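PDB 3WKY: prophenoloxidase b from Marsupenaeus japonicus, which is the precursor of a phenoloxidase that, once activated, probably oxidises phenols to quinones at a type 3 dicopper centre. Local coordinates for residues H227-R232 against V392-H397; V245-D250 against W396-D401. All coordinates share one frame; numbering follows the deposited sequence.

Contact 1. Residues H227-R232 against V392-H397; sequences HNLVAR and VFFRWH. With CUO (Cu2-o2 cluster), chain J.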
ATOM      1  N   HIS A 227      -9.310 -24.242 -25.251  1.00 15.55           N
ATOM      2  CA  HIS A 227      -8.480 -23.387 -26.085  1.00 14.19           C
ATOM      3  C   HIS A 227      -9.331 -22.747 -27.167  1.00 17.26           C
ATOM      4  O   HIS A 227      -9.230 -21.557 -27.442  1.00 13.68           O
ATOM      5  CB  HIS A 227      -7.360 -24.174 -26.762  1.00 15.39           C
ATOM      6  CG  HIS A 227      -6.681 -23.389 -27.835  1.00 17.37           C
ATOM      7  ND1 HIS A 227      -5.857 -22.319 -27.552  1.00 19.80           N
ATOM      8  CD2 HIS A 227      -6.767 -23.456 -29.184  1.00 20.37           C
ATOM      9  CE1 HIS A 227      -5.438 -21.782 -28.686  1.00 22.86           C
ATOM     10  NE2 HIS A 227      -5.974 -22.451 -29.690  1.00 20.32           N
ATOM     11  N   ASN A 228     -10.174 -23.555 -27.793  1.00 15.97           N
ATOM     12  CA  ASN A 228     -11.044 -23.065 -28.847  1.00 17.18           C
ATOM     13  C   ASN A 228     -12.111 -22.117 -28.317  1.00 16.20           C
ATOM     14  O   ASN A 228     -12.448 -21.120 -28.958  1.00 16.29           O
ATOM     15  CB  ASN A 228     -11.665 -24.259 -29.586  1.00 16.03           C
ATOM     16  CG  ASN A 228     -10.764 -24.778 -30.667  1.00 14.96           C
ATOM     17  OD1 ASN A 228     -10.833 -24.307 -31.797  1.00 16.14           O
ATOM     18  ND2 ASN A 228      -9.886 -25.737 -30.326  1.00 14.41           N
ATOM     19  N   LEU A 229     -12.625 -22.419 -27.125  1.00 15.49           N
ATOM     20  CA  LEU A 229     -13.588 -21.556 -26.458  1.00 15.96           C
ATOM     21  C   LEU A 229     -12.990 -20.165 -26.151  1.00 17.28           C
ATOM     22  O   LEU A 229     -13.611 -19.136 -26.433  1.00 14.16           O
ATOM     23  CB  LEU A 229     -14.073 -22.258 -25.178  1.00 14.32           C
ATOM     24  CG  LEU A 229     -15.051 -21.571 -24.228  1.00 13.39           C
ATOM     25  CD1 LEU A 229     -16.264 -21.026 -24.977  1.00 14.41           C
ATOM     26  CD2 LEU A 229     -15.474 -22.597 -23.192  1.00 15.42           C
ATOM     27  N   VAL A 230     -11.791 -20.141 -25.577  1.00 14.12           N
ATOM     28  CA  VAL A 230     -11.076 -18.884 -25.328  1.00 14.88           C
ATOM     29  C   VAL A 230     -10.725 -18.130 -26.621  1.00 18.78           C
ATOM     30  O   VAL A 230     -10.909 -16.910 -26.712  1.00 13.25           O
ATOM     31  CB  VAL A 230      -9.792 -19.141 -24.508  1.00 15.76           C
ATOM     32  CG1 VAL A 230      -8.952 -17.849 -24.405  1.00 16.43           C
ATOM     33  CG2 VAL A 230     -10.162 -19.661 -23.104  1.00 15.16           C
ATOM     34  N   ALA A 231     -10.230 -18.850 -27.624  1.00 15.59           N
ATOM     35  CA  ALA A 231      -9.861 -18.210 -28.891  1.00 13.64           C
ATOM     36  C   ALA A 231     -11.070 -17.528 -29.530  1.00 14.67           C
ATOM     37  O   ALA A 231     -10.985 -16.383 -29.969  1.00 14.57           O
ATOM     38  CB  ALA A 231      -9.256 -19.228 -29.853  1.00 15.16           C
ATOM     39  N   ARG A 232     -12.199 -18.230 -29.577  1.00 13.84           N
ATOM     40  CA  ARG A 232     -13.396 -17.664 -30.196  1.00 15.77           C
ATOM     41  C   ARG A 232     -13.948 -16.490 -29.399  1.00 16.00           C
ATOM     42  O   ARG A 232     -14.447 -15.523 -29.967  1.00 16.43           O
ATOM     43  CB  ARG A 232     -14.457 -18.750 -30.443  1.00 13.68           C
ATOM     44  CG  ARG A 232     -14.118 -19.580 -31.707  1.00 13.83           C
ATOM     45  CD  ARG A 232     -14.961 -20.834 -31.819  1.00 13.58           C
ATOM     46  NE  ARG A 232     -14.632 -21.538 -33.063  1.00 17.41           N
ATOM     47  CZ  ARG A 232     -15.260 -21.348 -34.217  1.00 20.17           C
ATOM     48  NH1 ARG A 232     -16.261 -20.479 -34.305  1.00 17.50           N
ATOM     49  NH2 ARG A 232     -14.876 -22.033 -35.293  1.00 19.32           N
ATOM     50  N   VAL A 392     -15.152 -13.613 -15.651  1.00 11.42           N
ATOM     51  CA  VAL A 392     -13.972 -14.204 -15.036  1.00 13.41           C
ATOM     52  C   VAL A 392     -13.733 -15.640 -15.502  1.00 15.18           C
ATOM     53  O   VAL A 392     -12.620 -16.151 -15.379  1.00 13.15           O
ATOM     54  CB  VAL A 392     -13.998 -14.122 -13.490  1.00 12.35           C
ATOM     55  CG1 VAL A 392     -14.767 -15.311 -12.877  1.00 13.15           C
ATOM     56  CG2 VAL A 392     -12.578 -14.087 -12.952  1.00 12.13           C
ATOM     57  N   PHE A 393     -14.763 -16.291 -16.042  1.00 13.37           N
ATOM     58  CA  PHE A 393     -14.555 -17.610 -16.654  1.00 14.84           C
ATOM     59  C   PHE A 393     -13.414 -17.552 -17.662  1.00 12.61           C
ATOM     60  O   PHE A 393     -12.538 -18.445 -17.720  1.00 11.85           O
ATOM     61  CB  PHE A 393     -15.822 -18.084 -17.373  1.00 11.98           C
ATOM     62  CG  PHE A 393     -15.649 -19.412 -18.064  1.00 11.60           C
ATOM     63  CD1 PHE A 393     -15.873 -20.597 -17.375  1.00 15.97           C
ATOM     64  CD2 PHE A 393     -15.222 -19.472 -19.392  1.00 16.04           C
ATOM     65  CE1 PHE A 393     -15.691 -21.832 -18.010  1.00 15.21           C
ATOM     66  CE2 PHE A 393     -15.034 -20.697 -20.042  1.00 15.73           C
ATOM     67  CZ  PHE A 393     -15.266 -21.884 -19.344  1.00 12.99           C
ATOM     68  N   PHE A 394     -13.432 -16.511 -18.478  1.00 12.85           N
ATOM     69  CA  PHE A 394     -12.465 -16.430 -19.562  1.00 15.07           C
ATOM     70  C   PHE A 394     -11.104 -15.939 -19.082  1.00 14.43           C
ATOM     71  O   PHE A 394     -10.081 -16.269 -19.668  1.00 13.18           O
ATOM     72  CB  PHE A 394     -13.032 -15.617 -20.724  1.00 14.37           C
ATOM     73  CG  PHE A 394     -14.171 -16.311 -21.412  1.00 13.45           C
ATOM     74  CD1 PHE A 394     -13.930 -17.183 -22.473  1.00 14.49           C
ATOM     75  CD2 PHE A 394     -15.479 -16.136 -20.965  1.00 14.47           C
ATOM     76  CE1 PHE A 394     -14.985 -17.862 -23.091  1.00 14.52           C
ATOM     77  CE2 PHE A 394     -16.536 -16.804 -21.571  1.00 16.56           C
ATOM     78  CZ  PHE A 394     -16.287 -17.661 -22.649  1.00 13.50           C
ATOM     79  N   ARG A 395     -11.079 -15.187 -17.988  1.00 13.95           N
ATOM     80  CA  ARG A 395      -9.797 -14.846 -17.399  1.00 14.15           C
ATOM     81  C   ARG A 395      -9.166 -16.096 -16.780  1.00 13.13           C
ATOM     82  O   ARG A 395      -7.955 -16.304 -16.880  1.00 13.69           O
ATOM     83  CB  ARG A 395      -9.965 -13.733 -16.341  1.00 11.50           C
ATOM     84  CG  ARG A 395     -10.513 -12.408 -16.914  1.00 16.62           C
ATOM     85  CD  ARG A 395     -10.122 -11.210 -16.011  1.00 11.62           C
ATOM     86  NE  ARG A 395      -8.662 -11.134 -15.894  1.00 13.45           N
ATOM     87  CZ  ARG A 395      -8.007 -10.565 -14.887  1.00 18.90           C
ATOM     88  NH1 ARG A 395      -8.674 -10.015 -13.873  1.00 17.78           N
ATOM     89  NH2 ARG A 395      -6.676 -10.564 -14.886  1.00 14.37           N
ATOM     90  N   TRP A 396      -9.986 -16.923 -16.135  1.00 12.96           N
ATOM     91  CA  TRP A 396      -9.491 -18.164 -15.549  1.00 13.12           C
ATOM     92  C   TRP A 396      -9.017 -19.107 -16.657  1.00 14.72           C
ATOM     93  O   TRP A 396      -7.945 -19.715 -16.566  1.00 13.23           O
ATOM     94  CB  TRP A 396     -10.581 -18.822 -14.693  1.00 10.70           C
ATOM     95  CG  TRP A 396     -10.095 -20.025 -13.942  1.00 11.99           C
ATOM     96  CD1 TRP A 396     -10.554 -21.315 -14.071  1.00 15.82           C
ATOM     97  CD2 TRP A 396      -9.041 -20.069 -12.957  1.00 12.39           C
ATOM     98  NE1 TRP A 396      -9.862 -22.149 -13.219  1.00 17.62           N
ATOM     99  CE2 TRP A 396      -8.930 -21.416 -12.527  1.00 14.16           C
ATOM    100  CE3 TRP A 396      -8.200 -19.103 -12.386  1.00 16.57           C
ATOM    101  CZ2 TRP A 396      -7.982 -21.828 -11.575  1.00 14.21           C
ATOM    102  CZ3 TRP A 396      -7.264 -19.511 -11.415  1.00 16.51           C
ATOM    103  CH2 TRP A 396      -7.173 -20.862 -11.016  1.00 15.68           C
ATOM    104  N   HIS A 397      -9.796 -19.211 -17.722  1.00 13.01           N
ATOM    105  CA  HIS A 397      -9.396 -20.096 -18.814  1.00 14.71           C
ATOM    106  C   HIS A 397      -8.278 -19.586 -19.691  1.00 15.79           C
ATOM    107  O   HIS A 397      -7.588 -20.381 -20.330  1.00 15.36           O
ATOM    108  CB  HIS A 397     -10.596 -20.608 -19.616  1.00 13.67           C
ATOM    109  CG  HIS A 397     -11.173 -21.821 -18.988  1.00 14.85           C
ATOM    110  ND1 HIS A 397     -10.616 -23.066 -19.162  1.00 16.07           N
ATOM    111  CD2 HIS A 397     -12.133 -21.958 -18.043  1.00 15.11           C
ATOM    112  CE1 HIS A 397     -11.256 -23.942 -18.404  1.00 19.27           C
ATOM    113  NE2 HIS A 397     -12.176 -23.288 -17.721  1.00 17.51           N
TER
HETATM  114 CU1  CUO J 708     -15.111 -26.054 -18.788  1.00 26.47          CU
HETATM  115 CU2  CUO J 708     -13.255 -24.399 -16.183  1.00 20.77          CU
HETATM  116  O1  CUO J 708     -14.089 -25.962 -17.074  1.00 34.54           O
HETATM  117  O2  CUO J 708     -15.267 -24.804 -16.921  1.00 28.87           O
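With CG anti to the backbone N in both residues, the torsions of L229 (chi1 177°) and F393 (chi1 178°) place L229 CG and the F393 ring where they meet between two helices of the α-helical core that houses a type 3 copper centre. The axes of 227-232 and 392-397 pass 10.1 Å apart at -123°, and apolar side chains meet between them. L229 splits its branches between two phenylalanines. Its CD2 meets the edge of F393 at CE2, 3.7 Å away, while CD1 lies 3.9 Å from CE1 of F394, which the leucine crosses at about a right angle. The F394 edge also rests against the backbone of L229 and V230. Within 392-397 the aromatics brace one another: CD2 of F393 stands over the centre of the F394 ring, and CD2 of H397 lies 3.4 Å above the F393 plane, offset toward the rim. V230 turns CG2 against CB of H397 at 3.6 Å, so helix 218-239 packs directly on a copper ligand. H357 and H361 complete the protein ligands of that copper, CU2. From H397 the NE2 atom binds CU2 at 2.2 Å, and F393 brings the edge atom CE1 to within 3.2 Å of O2 of the cluster.

Contact 2. Residues V245-D250 against W396-D401; sequences VKAFED and WHKFID. With CUO (Cu2-o2 cluster), chain J.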
ATOM      1  N   VAL A 245      -8.856 -11.033 -23.845  1.00 13.87           N
ATOM      2  CA  VAL A 245      -8.929 -11.317 -22.407  1.00 14.15           C
ATOM      3  C   VAL A 245      -7.540 -11.502 -21.774  1.00 15.67           C
ATOM      4  O   VAL A 245      -6.618 -12.048 -22.386  1.00 15.62           O
ATOM      5  CB  VAL A 245      -9.821 -12.548 -22.136  1.00 15.61           C
ATOM      6  CG1 VAL A 245      -9.188 -13.821 -22.711  1.00 14.38           C
ATOM      7  CG2 VAL A 245     -10.087 -12.697 -20.652  1.00 11.61           C
ATOM      8  N   LYS A 246      -7.401 -11.012 -20.545  1.00 14.12           N
ATOM      9  CA  LYS A 246      -6.156 -11.135 -19.803  0.54 17.15           C
ATOM     10  C   LYS A 246      -6.270 -12.240 -18.764  1.00 15.08           C
ATOM     11  O   LYS A 246      -7.258 -12.311 -18.029  1.00 15.65           O
ATOM     12  CB  LYS A 246      -5.826  -9.804 -19.123  0.54 21.13           C
ATOM     13  CG  LYS A 246      -5.547  -8.687 -20.114  0.54 20.20           C
ATOM     14  CD  LYS A 246      -5.663  -7.317 -19.467  0.54 30.51           C
ATOM     15  CE  LYS A 246      -5.600  -6.210 -20.517  0.54 29.18           C
ATOM     16  NZ  LYS A 246      -5.817  -4.862 -19.930  0.54 35.31           N
ATOM     17  N   ALA A 247      -5.257 -13.102 -18.703  1.00 13.77           N
ATOM     18  CA  ALA A 247      -5.263 -14.209 -17.755  1.00 13.26           C
ATOM     19  C   ALA A 247      -5.324 -13.664 -16.334  1.00 15.02           C
ATOM     20  O   ALA A 247      -4.737 -12.621 -16.034  1.00 15.08           O
ATOM     21  CB  ALA A 247      -4.021 -15.044 -17.915  1.00 16.97           C
ATOM     22  N   PHE A 248      -6.031 -14.370 -15.469  1.00 11.51           N
ATOM     23  CA  PHE A 248      -5.975 -14.062 -14.039  1.00 12.60           C
ATOM     24  C   PHE A 248      -4.902 -14.975 -13.449  1.00 16.82           C
ATOM     25  O   PHE A 248      -5.177 -16.136 -13.115  1.00 17.71           O
ATOM     26  CB  PHE A 248      -7.327 -14.279 -13.375  1.00 14.76           C
ATOM     27  CG  PHE A 248      -7.318 -13.973 -11.889  1.00 14.77           C
ATOM     28  CD1 PHE A 248      -6.899 -12.736 -11.426  1.00 20.47           C
ATOM     29  CD2 PHE A 248      -7.710 -14.928 -10.971  1.00 14.99           C
ATOM     30  CE1 PHE A 248      -6.883 -12.455 -10.042  1.00 19.43           C
ATOM     31  CE2 PHE A 248      -7.693 -14.652  -9.600  1.00 15.27           C
ATOM     32  CZ  PHE A 248      -7.270 -13.418  -9.147  1.00 17.27           C
ATOM     33  N   GLU A 249      -3.685 -14.433 -13.329  1.00 15.18           N
ATOM     34  CA  GLU A 249      -2.504 -15.213 -12.951  0.50 18.37           C
ATOM     35  C   GLU A 249      -1.830 -14.749 -11.677  1.00 14.91           C
ATOM     36  O   GLU A 249      -1.247 -15.557 -10.951  1.00 17.77           O
ATOM     37  CB  GLU A 249      -1.478 -15.190 -14.080  0.50 19.52           C
ATOM     38  CG  GLU A 249      -1.887 -16.075 -15.198  0.50 27.13           C
ATOM     39  CD  GLU A 249      -0.868 -16.127 -16.315  0.50 31.02           C
ATOM     40  OE1 GLU A 249       0.012 -15.232 -16.399  0.50 35.20           O
ATOM     41  OE2 GLU A 249      -0.973 -17.079 -17.106  0.50 22.40           O
ATOM     42  N   ASP A 250      -1.892 -13.449 -11.410  1.00 18.04           N
ATOM     43  CA  ASP A 250      -1.337 -12.921 -10.160  1.00 17.52           C
ATOM     44  C   ASP A 250      -2.481 -12.867  -9.170  1.00 18.10           C
ATOM     45  O   ASP A 250      -3.285 -11.935  -9.176  1.00 17.18           O
ATOM     46  CB  ASP A 250      -0.732 -11.528 -10.369  1.00 20.11           C
ATOM     47  CG  ASP A 250      -0.093 -10.970  -9.112  1.00 24.83           C
ATOM     48  OD1 ASP A 250      -0.360 -11.484  -8.002  1.00 22.31           O
ATOM     49  OD2 ASP A 250       0.680  -9.999  -9.232  1.00 24.01           O
ATOM     50  N   TRP A 396      -9.986 -16.923 -16.135  1.00 12.96           N
ATOM     51  CA  TRP A 396      -9.491 -18.164 -15.549  1.00 13.12           C
ATOM     52  C   TRP A 396      -9.017 -19.107 -16.657  1.00 14.72           C
ATOM     53  O   TRP A 396      -7.945 -19.715 -16.566  1.00 13.23           O
ATOM     54  CB  TRP A 396     -10.581 -18.822 -14.693  1.00 10.70           C
ATOM     55  CG  TRP A 396     -10.095 -20.025 -13.942  1.00 11.99           C
ATOM     56  CD1 TRP A 396     -10.554 -21.315 -14.071  1.00 15.82           C
ATOM     57  CD2 TRP A 396      -9.041 -20.069 -12.957  1.00 12.39           C
ATOM     58  NE1 TRP A 396      -9.862 -22.149 -13.219  1.00 17.62           N
ATOM     59  CE2 TRP A 396      -8.930 -21.416 -12.527  1.00 14.16           C
ATOM     60  CE3 TRP A 396      -8.200 -19.103 -12.386  1.00 16.57           C
ATOM     61  CZ2 TRP A 396      -7.982 -21.828 -11.575  1.00 14.21           C
ATOM     62  CZ3 TRP A 396      -7.264 -19.511 -11.415  1.00 16.51           C
ATOM     63  CH2 TRP A 396      -7.173 -20.862 -11.016  1.00 15.68           C
ATOM     64  N   HIS A 397      -9.796 -19.211 -17.722  1.00 13.01           N
ATOM     65  CA  HIS A 397      -9.396 -20.096 -18.814  1.00 14.71           C
ATOM     66  C   HIS A 397      -8.278 -19.586 -19.691  1.00 15.79           C
ATOM     67  O   HIS A 397      -7.588 -20.381 -20.330  1.00 15.36           O
ATOM     68  CB  HIS A 397     -10.596 -20.608 -19.616  1.00 13.67           C
ATOM     69  CG  HIS A 397     -11.173 -21.821 -18.988  1.00 14.85           C
ATOM     70  ND1 HIS A 397     -10.616 -23.066 -19.162  1.00 16.07           N
ATOM     71  CD2 HIS A 397     -12.133 -21.958 -18.043  1.00 15.11           C
ATOM     72  CE1 HIS A 397     -11.256 -23.942 -18.404  1.00 19.27           C
ATOM     73  NE2 HIS A 397     -12.176 -23.288 -17.721  1.00 17.51           N
ATOM     74  N   LYS A 398      -8.083 -18.271 -19.722  1.00 13.02           N
ATOM     75  CA  LYS A 398      -6.883 -17.752 -20.362  1.00 15.85           C
ATOM     76  C   LYS A 398      -5.651 -18.162 -19.538  1.00 12.70           C
ATOM     77  O   LYS A 398      -4.630 -18.531 -20.105  1.00 14.91           O
ATOM     78  CB  LYS A 398      -6.950 -16.232 -20.561  1.00 15.45           C
ATOM     79  CG  LYS A 398      -5.719 -15.658 -21.277  1.00 10.79           C
ATOM     80  CD  LYS A 398      -5.674 -16.085 -22.768  1.00 11.89           C
ATOM     81  CE  LYS A 398      -4.406 -15.557 -23.421  1.00 16.60           C
ATOM     82  NZ  LYS A 398      -4.447 -15.698 -24.920  1.00 19.03           N
ATOM     83  N   PHE A 399      -5.743 -18.116 -18.208  1.00 12.60           N
ATOM     84  CA  PHE A 399      -4.650 -18.639 -17.378  1.00 12.13           C
ATOM     85  C   PHE A 399      -4.398 -20.115 -17.687  1.00 15.43           C
ATOM     86  O   PHE A 399      -3.255 -20.543 -17.896  1.00 14.50           O
ATOM     87  CB  PHE A 399      -4.954 -18.466 -15.881  1.00 12.95           C
ATOM     88  CG  PHE A 399      -4.211 -19.446 -14.999  1.00 13.84           C
ATOM     89  CD1 PHE A 399      -2.829 -19.402 -14.898  1.00 14.94           C
ATOM     90  CD2 PHE A 399      -4.903 -20.406 -14.269  1.00 15.25           C
ATOM     91  CE1 PHE A 399      -2.134 -20.317 -14.099  1.00 15.53           C
ATOM     92  CE2 PHE A 399      -4.233 -21.310 -13.469  1.00 15.68           C
ATOM     93  CZ  PHE A 399      -2.846 -21.274 -13.381  1.00 17.01           C
ATOM     94  N   ILE A 400      -5.475 -20.893 -17.708  1.00 13.67           N
ATOM     95  CA  ILE A 400      -5.364 -22.319 -17.993  1.00 12.49           C
ATOM     96  C   ILE A 400      -4.755 -22.543 -19.381  1.00 13.96           C
ATOM     97  O   ILE A 400      -3.842 -23.371 -19.545  1.00 14.17           O
ATOM     98  CB  ILE A 400      -6.740 -23.018 -17.853  1.00 13.25           C
ATOM     99  CG1 ILE A 400      -7.190 -22.988 -16.380  1.00 13.97           C
ATOM    100  CG2 ILE A 400      -6.667 -24.461 -18.345  1.00 13.22           C
ATOM    101  CD1 ILE A 400      -6.228 -23.720 -15.423  1.00 15.14           C
ATOM    102  N   ASP A 401      -5.208 -21.783 -20.372  1.00 13.35           N
ATOM    103  CA  ASP A 401      -4.657 -21.959 -21.717  1.00 16.45           C
ATOM    104  C   ASP A 401      -3.177 -21.556 -21.747  1.00 16.08           C
ATOM    105  O   ASP A 401      -2.378 -22.126 -22.503  1.00 14.60           O
ATOM    106  CB  ASP A 401      -5.444 -21.154 -22.745  1.00 11.87           C
ATOM    107  CG  ASP A 401      -5.132 -21.576 -24.171  1.00 19.46           C
ATOM    108  OD1 ASP A 401      -5.451 -22.729 -24.530  1.00 20.40           O
ATOM    109  OD2 ASP A 401      -4.563 -20.769 -24.930  1.00 20.07           O
TER
HETATM  110 CU1  CUO J 708     -15.111 -26.054 -18.788  1.00 26.47          CU
HETATM  111 CU2  CUO J 708     -13.255 -24.399 -16.183  1.00 20.77          CU
HETATM  112  O1  CUO J 708     -14.089 -25.962 -17.074  1.00 34.54           O
HETATM  113  O2  CUO J 708     -15.267 -24.804 -16.921  1.00 28.87           O
HETATM  114  O   HOH W   1      -6.024 -13.125 -24.789  1.00 16.91           O
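V245 and K398 open this contact, in which an irregular strip of chain, 245-250, packs against the helix carrying H397, a packing of loop on helix at the back of a copper-binding helix. CG1 of V245 is 3.9 Å from CB of K398, and the two side chains run past one another in opposing senses. The lysine chain leaves with CG anti to the backbone N (chi1 -178°) and bends at chi2, 70°. Its aliphatic part packs on A247 as well, CG lying 3.7 Å from the A247 backbone N, while its ammonium end reaches a water. That water accepts from NZ of K398 at 3.0 Å and donates to O of V245 at 2.7 Å, bridging helix and loop. An alanine in place of K398 would probably leave the water without its ammonium partner and open a gap beside V245 and A247. A247 sets its CB against the helix backbone, 3.5 Å from N of F399. CE3 of W396 lies at the edge of the F248 ring, 4.4 Å from CD2 of F248, a loose approach, while the F248 carbonyl O lies 3.6 Å from CB of F399; this oxygen also accepts a hydrogen bond from W251. E249 finishes the walk by crossing F399 obliquely, CG 3.5 Å from CD1. Its OE2 lies at the ring edge, in plane, with the carboxylate turned 87° to the ring, and this oxygen is hydrogen-bonded to ND2 of N402. Across the two segments the direct contacts are thus apolar or van der Waals, and the polar link runs through one water; the lysine's charge is likely to be eased by that water and, through it, by the V245 carbonyl, while its methylenes do the packing.

Followed from the N terminus, the chain first runs through helix 218-239, which supplies 227-232, and then enters the loop holding 245-250. Both pack on the same later element, helix 391-409. Contact 1 closes a loop of 159 intervening residues and contact 2 one of 145. Because 392-397 begins before 396-401 while 227-232 precedes 245-250, the loops are staggered, and cross only narrowly, since their far ends overlap at W396 and H397. Their centres lie about 8 Å apart. R395, on the helix, ties them further through probable hydrogen bonds from NE to O of K246 and from NH2 to O of A247. Together they join one copper-ligand helix to an earlier helix and to the loop that follows it.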